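Local coordinates for protein prolyl oligopeptidase (Novosphingobium capsulatum, PDB 1YR2) that probably hydrolyses oligopeptides on the carboxyl side of proline, and of alanine to some degree, as a serine peptidase of the prolyl oligopeptidase (S9A) family, at residues E109-P114 / V121-N126; A583-R588 / D646-L651; G539-K544 / W616-G621. One frame throughout, in Å; residues are numbered along the deposited sequence.

Contact 1 of 3, residues E109-P114 / V121-N126; sequences ERFGLP and VFYSWN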
# COMPACT_ATOMS: atom_id res chain seq x y z
N GLU A 109 -13.80 -13.34 1.42
CA GLU A 109 -13.34 -13.57 2.79
C GLU A 109 -11.85 -13.28 2.96
O GLU A 109 -11.03 -13.40 2.02
CB GLU A 109 -13.66 -15.01 3.20
CG GLU A 109 -12.78 -16.05 2.54
CD GLU A 109 -13.21 -17.47 2.92
OE1 GLU A 109 -13.55 -17.69 4.12
OE2 GLU A 109 -13.19 -18.35 2.01
N ARG A 110 -11.47 -12.95 4.20
CA ARG A 110 -10.07 -12.69 4.53
C ARG A 110 -9.73 -13.22 5.90
O ARG A 110 -10.46 -13.05 6.84
CB ARG A 110 -9.76 -11.19 4.49
CG ARG A 110 -10.47 -10.39 3.40
CD ARG A 110 -10.21 -8.86 3.46
NE ARG A 110 -10.95 -8.20 4.55
CZ ARG A 110 -10.44 -7.89 5.73
NH1 ARG A 110 -9.17 -8.15 6.02
NH2 ARG A 110 -11.21 -7.29 6.64
N PHE A 111 -8.58 -13.86 6.00
CA PHE A 111 -8.05 -14.38 7.25
C PHE A 111 -6.90 -13.48 7.70
O PHE A 111 -6.11 -13.00 6.87
CB PHE A 111 -7.54 -15.82 7.10
CG PHE A 111 -8.62 -16.83 6.92
CD1 PHE A 111 -9.17 -17.04 5.67
CD2 PHE A 111 -9.09 -17.58 7.98
CE1 PHE A 111 -10.16 -18.02 5.50
CE2 PHE A 111 -10.04 -18.55 7.80
CZ PHE A 111 -10.59 -18.75 6.57
N GLY A 112 -6.81 -13.22 9.00
CA GLY A 112 -5.63 -12.60 9.57
C GLY A 112 -4.56 -13.61 9.89
O GLY A 112 -4.78 -14.81 9.92
N LEU A 113 -3.33 -13.13 10.15
CA LEU A 113 -2.27 -13.99 10.57
C LEU A 113 -2.65 -14.57 11.92
O LEU A 113 -3.01 -13.83 12.85
CB LEU A 113 -0.94 -13.25 10.67
CG LEU A 113 -0.22 -12.80 9.38
CD1 LEU A 113 0.68 -11.59 9.67
CD2 LEU A 113 0.58 -13.97 8.73
N PRO A 114 -2.52 -15.89 12.06
CA PRO A 114 -2.85 -16.56 13.30
C PRO A 114 -1.80 -16.50 14.40
O PRO A 114 -0.61 -16.45 14.11
CB PRO A 114 -3.09 -17.97 12.86
CG PRO A 114 -2.37 -18.15 11.66
CD PRO A 114 -2.24 -16.84 10.98
N VAL A 121 -5.39 -21.67 18.68
CA VAL A 121 -4.96 -20.73 17.67
C VAL A 121 -6.06 -19.64 17.52
O VAL A 121 -7.24 -19.97 17.50
CB VAL A 121 -4.64 -21.45 16.33
CG1 VAL A 121 -5.82 -22.14 15.77
CG2 VAL A 121 -4.09 -20.49 15.30
N PHE A 122 -5.63 -18.39 17.40
CA PHE A 122 -6.47 -17.18 17.33
C PHE A 122 -6.20 -16.45 16.01
O PHE A 122 -5.04 -16.31 15.61
CB PHE A 122 -6.17 -16.20 18.49
CG PHE A 122 -6.25 -16.81 19.86
CD1 PHE A 122 -5.22 -17.57 20.37
CD2 PHE A 122 -7.37 -16.59 20.66
CE1 PHE A 122 -5.29 -18.12 21.65
CE2 PHE A 122 -7.43 -17.11 21.94
CZ PHE A 122 -6.44 -17.89 22.43
N TYR A 123 -7.27 -16.05 15.34
CA TYR A 123 -7.12 -15.34 14.07
C TYR A 123 -8.38 -14.56 13.75
O TYR A 123 -9.47 -14.97 14.05
CB TYR A 123 -6.76 -16.32 12.92
CG TYR A 123 -7.77 -17.45 12.78
CD1 TYR A 123 -7.75 -18.51 13.64
CD2 TYR A 123 -8.76 -17.40 11.81
CE1 TYR A 123 -8.64 -19.54 13.55
CE2 TYR A 123 -9.69 -18.42 11.71
CZ TYR A 123 -9.63 -19.49 12.60
OH TYR A 123 -10.55 -20.50 12.54
N SER A 124 -8.20 -13.41 13.14
CA SER A 124 -9.32 -12.65 12.61
C SER A 124 -9.88 -13.34 11.33
O SER A 124 -9.13 -14.01 10.61
CB SER A 124 -8.89 -11.19 12.39
OG SER A 124 -8.11 -11.04 11.24
N TRP A 125 -11.18 -13.13 11.07
CA TRP A 125 -11.84 -13.58 9.88
C TRP A 125 -12.96 -12.63 9.54
O TRP A 125 -13.70 -12.23 10.40
CB TRP A 125 -12.41 -14.98 10.03
CG TRP A 125 -13.06 -15.49 8.81
CD1 TRP A 125 -12.46 -16.01 7.75
CD2 TRP A 125 -14.46 -15.54 8.55
NE1 TRP A 125 -13.38 -16.38 6.79
CE2 TRP A 125 -14.62 -16.12 7.28
CE3 TRP A 125 -15.62 -15.18 9.27
CZ2 TRP A 125 -15.87 -16.36 6.71
CZ3 TRP A 125 -16.84 -15.40 8.71
CH2 TRP A 125 -16.97 -15.99 7.44
N ASN A 126 -13.03 -12.27 8.27
CA ASN A 126 -14.15 -11.55 7.69
C ASN A 126 -14.75 -12.36 6.55
O ASN A 126 -14.05 -12.85 5.74
CB ASN A 126 -13.66 -10.21 7.15
CG ASN A 126 -14.80 -9.19 7.00
OD1 ASN A 126 -15.79 -9.46 6.30
ND2 ASN A 126 -14.65 -8.00 7.65
O HOH W 1 -9.49 -10.89 8.79
O HOH W 2 -5.37 -12.55 12.95
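Phe111 and Trp125 face each other as a non-hydrogen-bonded antiparallel pair, and their rings form the aromatic part of the contact. The indole comes edge-on to the phenyl face in a T-shaped arrangement, planes 59° apart, with Trp125 CD1 over the ring centre and 3.5 Å from Phe111 CE2. Trp125 CG stands anti to the backbone N (chi1 -178°), which carries the five-membered ring across to the neighbouring strand. At its rim the phenyl ring is met by Tyr123, CD2 to Phe111 CD2 at 3.8 Å, the two side chains running alongside one another.

The same indole serves as a donor. Trp125 NE1 gives its N-H to Glu109 OE1 at 3.0 Å, within the indole plane and on the anti lone pair of the carboxylate. The other oxygen, OE2, is bound by the backbone N of His451, so both carboxylate oxygens are held.

Backbone bonds join the strands of this beta hairpin, the first two of a four-stranded antiparallel blade in the N-terminal beta-propeller. Arg110 and Asn126 exchange both bonds of a hydrogen-bonded pair. Gly112 N then reaches Ser124 O at 2.9 Å. Glycine suits this place because a side chain there would collide with Ser124 OG.

Where the strands separate, water takes over, bridging Leu113 O and Ser124 N. Beyond it the side chains that meet are apolar: Pro114 CB lies 3.6 Å from Val121 CG2, and the proline ring, having no N-H to satisfy, also packs on Tyr422 of strand 421-427.

Contact 2 of 3, residues A583-R588 / D646-L651; sequences AVTNQR and DYPAIL
Tyr647 and Asn586 cross at a slant, the amide plane turned 60° from the phenol ring, and meet through their polar ends. Tyr647 OH gives its proton to Asn586 OD1 at 2.7 Å. The amide oxygen sits at the ring edge, in the plane of the phenol, whereas the hydroxyl is tilted 29° out of the amide's carbonyl plane. Asn586 CG stands anti to its own carbonyl carbon, beside the backbone N (chi1 -73°), and this swings OD1 back to the tyrosine although the CB of Asn586 points away from it. Both side chains have second partners: Asn586 ND2 donates to Pro637 O, and Tyr647 OH accepts from Arg642 N. Asparagine suits the place because it can accept and donate at once, and tyrosine because its hydroxyl can do the same at the tip of a flat apolar ring.

This is the interface of helix 576-587 with the start of strand 649-654 and the loop leading into it, an inner strand of the mixed sheet in the alpha/beta-hydrolase domain.

Thr585, one residue earlier on the helix, turns its methyl to the strand side. CG2 is anti to the backbone N and lies 3.8 Å from Tyr647 CD2, the two side chains meeting obliquely. It meets Ile650 tip to tip, 3.8 Å from CD1, and is 3.9 Å from Pro648 CD. Threonine divides its two branches: the methyl goes to this apolar cluster, while OG1 bonds to Ile581 O one turn back. The Thr585 carbonyl O stands 4.0 Å above the phenol plane, offset toward its rim.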
# COMPACT_ATOMS: atom_id res chain seq x y z
N ALA A 583 1.89 14.24 -20.01
CA ALA A 583 3.16 14.63 -20.59
C ALA A 583 3.59 13.65 -21.70
O ALA A 583 4.00 14.08 -22.76
CB ALA A 583 4.22 14.72 -19.52
N VAL A 584 3.51 12.34 -21.46
CA VAL A 584 3.94 11.39 -22.48
C VAL A 584 2.93 11.39 -23.67
O VAL A 584 3.31 11.10 -24.80
CB VAL A 584 4.18 9.96 -21.94
CG1 VAL A 584 5.18 9.98 -20.85
CG2 VAL A 584 2.82 9.27 -21.50
N THR A 585 1.68 11.74 -23.42
CA THR A 585 0.68 11.83 -24.49
C THR A 585 1.04 12.98 -25.47
O THR A 585 0.94 12.81 -26.66
CB THR A 585 -0.76 12.02 -23.92
OG1 THR A 585 -1.23 10.83 -23.24
CG2 THR A 585 -1.74 12.26 -25.05
N ASN A 586 1.48 14.12 -24.96
CA ASN A 586 1.97 15.22 -25.82
C ASN A 586 3.22 14.84 -26.57
O ASN A 586 3.36 15.22 -27.72
CB ASN A 586 2.24 16.49 -25.00
CG ASN A 586 0.99 17.17 -24.55
OD1 ASN A 586 -0.05 17.03 -25.20
ND2 ASN A 586 1.05 17.90 -23.45
N GLN A 587 4.15 14.14 -25.90
CA GLN A 587 5.48 13.89 -26.48
C GLN A 587 5.45 12.75 -27.51
O GLN A 587 6.11 12.83 -28.57
CB GLN A 587 6.52 13.62 -25.36
CG GLN A 587 6.71 14.80 -24.44
CD GLN A 587 7.72 14.57 -23.29
OE1 GLN A 587 8.33 13.52 -23.20
NE2 GLN A 587 7.90 15.59 -22.43
N ARG A 588 4.65 11.71 -27.24
CA ARG A 588 4.59 10.53 -28.11
C ARG A 588 3.17 10.04 -28.31
O ARG A 588 2.83 8.91 -27.99
CB ARG A 588 5.46 9.41 -27.54
CG ARG A 588 6.93 9.70 -27.63
CD ARG A 588 7.48 9.83 -29.03
NE ARG A 588 7.13 8.67 -29.83
CZ ARG A 588 7.81 7.52 -29.79
NH1 ARG A 588 8.88 7.41 -29.03
NH2 ARG A 588 7.43 6.49 -30.53
N ASP A 646 -2.25 13.47 -34.74
CA ASP A 646 -3.32 12.63 -34.20
C ASP A 646 -2.98 12.11 -32.78
O ASP A 646 -1.97 11.43 -32.55
CB ASP A 646 -3.63 11.44 -35.11
CG ASP A 646 -4.32 11.84 -36.44
OD1 ASP A 646 -4.97 12.91 -36.56
OD2 ASP A 646 -4.26 11.11 -37.43
N TYR A 647 -3.86 12.43 -31.84
CA TYR A 647 -3.70 12.05 -30.45
C TYR A 647 -4.45 10.74 -30.21
O TYR A 647 -5.40 10.41 -30.91
CB TYR A 647 -4.26 13.15 -29.51
CG TYR A 647 -3.21 14.17 -29.08
CD1 TYR A 647 -2.33 14.77 -30.01
CD2 TYR A 647 -3.06 14.51 -27.76
CE1 TYR A 647 -1.39 15.68 -29.61
CE2 TYR A 647 -2.07 15.44 -27.35
CZ TYR A 647 -1.29 16.03 -28.28
OH TYR A 647 -0.32 16.89 -27.85
N PRO A 648 -4.06 10.03 -29.17
CA PRO A 648 -4.84 8.88 -28.73
C PRO A 648 -6.25 9.30 -28.29
O PRO A 648 -6.56 10.48 -28.08
CB PRO A 648 -4.06 8.37 -27.52
CG PRO A 648 -2.93 9.25 -27.31
CD PRO A 648 -2.93 10.33 -28.27
N ALA A 649 -7.09 8.30 -28.14
CA ALA A 649 -8.36 8.51 -27.41
C ALA A 649 -7.97 8.80 -25.96
O ALA A 649 -7.09 8.13 -25.42
CB ALA A 649 -9.23 7.29 -27.49
N ILE A 650 -8.63 9.76 -25.32
CA ILE A 650 -8.28 10.19 -23.99
C ILE A 650 -9.53 10.38 -23.17
O ILE A 650 -10.48 11.01 -23.64
CB ILE A 650 -7.50 11.54 -24.02
CG1 ILE A 650 -6.20 11.42 -24.80
CG2 ILE A 650 -7.22 12.03 -22.60
CD1 ILE A 650 -5.49 12.75 -25.05
N LEU A 651 -9.55 9.77 -21.98
CA LEU A 651 -10.66 9.94 -21.05
C LEU A 651 -10.03 10.46 -19.77
O LEU A 651 -9.44 9.70 -18.96
CB LEU A 651 -11.38 8.61 -20.81
CG LEU A 651 -12.61 8.59 -19.90
CD1 LEU A 651 -13.65 9.52 -20.45
CD2 LEU A 651 -13.10 7.16 -19.74

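Contact 3 of 3, residues G539-K544 / W616-G621; sequences GRRDKK and WVDDYG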
# COMPACT_ATOMS: atom_id res chain seq x y z
N GLY A 539 14.40 11.41 -10.68
CA GLY A 539 13.18 11.71 -11.36
C GLY A 539 12.39 12.85 -10.78
O GLY A 539 11.15 12.83 -10.80
N ARG A 540 13.09 13.87 -10.31
CA ARG A 540 12.44 15.06 -9.85
C ARG A 540 13.18 16.35 -10.19
O ARG A 540 14.31 16.32 -10.63
CB ARG A 540 12.18 14.98 -8.36
CG ARG A 540 13.40 15.10 -7.46
CD ARG A 540 12.96 15.21 -6.06
NE ARG A 540 13.98 15.02 -5.04
CZ ARG A 540 13.77 15.27 -3.76
NH1 ARG A 540 12.60 15.77 -3.34
NH2 ARG A 540 14.72 15.03 -2.89
N ARG A 541 12.51 17.47 -9.99
CA ARG A 541 13.09 18.79 -10.26
C ARG A 541 13.58 18.88 -11.74
O ARG A 541 12.79 18.69 -12.66
CB ARG A 541 14.18 19.09 -9.18
CG ARG A 541 13.61 19.30 -7.75
CD ARG A 541 14.44 18.68 -6.62
NE ARG A 541 13.88 19.06 -5.30
CZ ARG A 541 14.42 18.76 -4.14
NH1 ARG A 541 15.60 18.14 -4.09
NH2 ARG A 541 13.82 19.13 -3.01
N ASP A 542 14.86 19.18 -11.99
CA ASP A 542 15.35 19.32 -13.37
C ASP A 542 15.36 18.01 -14.12
O ASP A 542 15.49 18.03 -15.33
CB ASP A 542 16.82 19.85 -13.41
CG ASP A 542 16.96 21.29 -12.96
OD1 ASP A 542 15.95 21.95 -12.66
OD2 ASP A 542 18.09 21.88 -12.86
N LYS A 543 15.35 16.89 -13.39
CA LYS A 543 15.34 15.54 -13.97
C LYS A 543 13.98 14.91 -14.06
O LYS A 543 13.87 13.71 -14.32
CB LYS A 543 16.28 14.62 -13.17
CG LYS A 543 17.68 15.20 -13.03
CD LYS A 543 18.64 14.25 -12.39
CE LYS A 543 20.09 14.74 -12.62
NZ LYS A 543 20.86 13.83 -11.78
N LYS A 544 12.91 15.70 -13.88
CA LYS A 544 11.57 15.16 -14.02
C LYS A 544 11.36 14.50 -15.40
O LYS A 544 10.64 13.50 -15.49
CB LYS A 544 10.51 16.24 -13.82
CG LYS A 544 9.06 15.74 -13.83
CD LYS A 544 8.77 14.78 -12.65
CE LYS A 544 7.31 14.31 -12.59
NZ LYS A 544 6.98 13.34 -11.51
N TRP A 616 4.09 20.60 -3.32
CA TRP A 616 4.70 19.78 -4.37
C TRP A 616 5.96 20.36 -4.99
O TRP A 616 6.55 19.70 -5.84
CB TRP A 616 3.71 19.52 -5.48
CG TRP A 616 2.49 18.86 -5.01
CD1 TRP A 616 2.34 18.07 -3.91
CD2 TRP A 616 1.23 18.95 -5.62
NE1 TRP A 616 1.03 17.66 -3.81
CE2 TRP A 616 0.32 18.19 -4.85
CE3 TRP A 616 0.75 19.61 -6.76
CZ2 TRP A 616 -1.02 18.08 -5.17
CZ3 TRP A 616 -0.62 19.50 -7.07
CH2 TRP A 616 -1.46 18.75 -6.30
N VAL A 617 6.33 21.59 -4.61
CA VAL A 617 7.56 22.20 -5.09
C VAL A 617 8.78 21.37 -4.80
O VAL A 617 9.75 21.46 -5.54
CB VAL A 617 7.78 23.65 -4.56
CG1 VAL A 617 6.68 24.61 -5.06
CG2 VAL A 617 7.95 23.69 -3.04
N ASP A 618 8.76 20.51 -3.78
CA ASP A 618 9.93 19.67 -3.48
C ASP A 618 10.27 18.70 -4.60
O ASP A 618 11.44 18.38 -4.81
CB ASP A 618 9.73 18.87 -2.17
CG ASP A 618 10.39 19.54 -0.95
OD1 ASP A 618 11.01 20.65 -1.01
OD2 ASP A 618 10.24 19.04 0.18
N ASP A 619 9.27 18.25 -5.35
CA ASP A 619 9.56 17.45 -6.53
C ASP A 619 9.55 18.26 -7.81
O ASP A 619 10.27 17.92 -8.75
CB ASP A 619 8.51 16.36 -6.71
CG ASP A 619 8.96 15.02 -6.14
OD1 ASP A 619 9.50 15.01 -5.00
OD2 ASP A 619 8.84 13.96 -6.78
N TYR A 620 8.67 19.25 -7.92
CA TYR A 620 8.44 19.93 -9.20
C TYR A 620 9.26 21.20 -9.46
O TYR A 620 9.43 21.63 -10.60
CB TYR A 620 6.94 20.30 -9.30
CG TYR A 620 5.99 19.13 -9.39
CD1 TYR A 620 6.40 17.86 -9.81
CD2 TYR A 620 4.65 19.29 -9.05
CE1 TYR A 620 5.48 16.76 -9.93
CE2 TYR A 620 3.73 18.23 -9.16
CZ TYR A 620 4.15 16.98 -9.61
OH TYR A 620 3.24 15.97 -9.70
N GLY A 621 9.69 21.82 -8.38
CA GLY A 621 10.40 23.08 -8.43
C GLY A 621 9.46 24.25 -8.24
O GLY A 621 8.26 24.06 -7.95
O HOH W 3 8.92 13.95 -9.54
O HOH W 4 10.29 19.49 -12.60
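The Arg540 guanidinium meets Asp618 and Asp619 across the contact, its plane turned 60° from the Asp619 carboxylate. In the Arg541 conformer described here, one of two and therefore doubtful, Arg541 NH1 lies over the centre of one face of the Arg540 group, and Asp618 OD1 lies at the Arg541 edge, in its plane.

Arg540, extended from CG to NE, crosses Asp619 at about a right angle, forming a salt bridge from NH1 to OD1 at 3.6 Å and a weak hydrogen bond from NH1 to Asp618 O; its NH2 pairs with Asp537. An alanine in place of Arg540 would probably leave Asp537 and Asp619 without their charged mate.

Backbone links accompany the charges. Arg541 N donates to Asp619 O at 2.6 Å, and one water bridges Arg541 O and Tyr620 O. Another water joins Gly539 O, Lys544 NZ and Asp619 OD2; Phe498 N also donates to OD2, and His536 NE2 bonds to OD1. Gly621, just past the short helix 617-620, has a positive phi at which a CB would jam against the preceding carbonyl O.

Lys544 CE rests 4.1 Å from Tyr620 CE1, and both polar tips bond to Asn576 OD1, Lys544 NZ also to Gly496 O. Asn576 directly follows Ser575 of a probable nucleophile elbow, the strand-turn-helix typical of the alpha/beta-hydrolase fold.

Contact 1 belongs to the beta-propeller, whereas contacts 2 and 3 both lie in the alpha/beta-hydrolase domain, on the opposite side of the chain's centre. Contact 1 is therefore remote from the others: its centre is 46 Å from that of contact 2 and 43 Å from that of contact 3. Contacts 2 and 3 have centres 22 Å apart and nearest atoms about 8 Å apart, without touching, and their segments alternate along the chain. Helix 576-587 relates them: its beginning, within the probable nucleophile elbow, receives bonds from contact 3 through Asn576, and its last turn forms one side of contact 2.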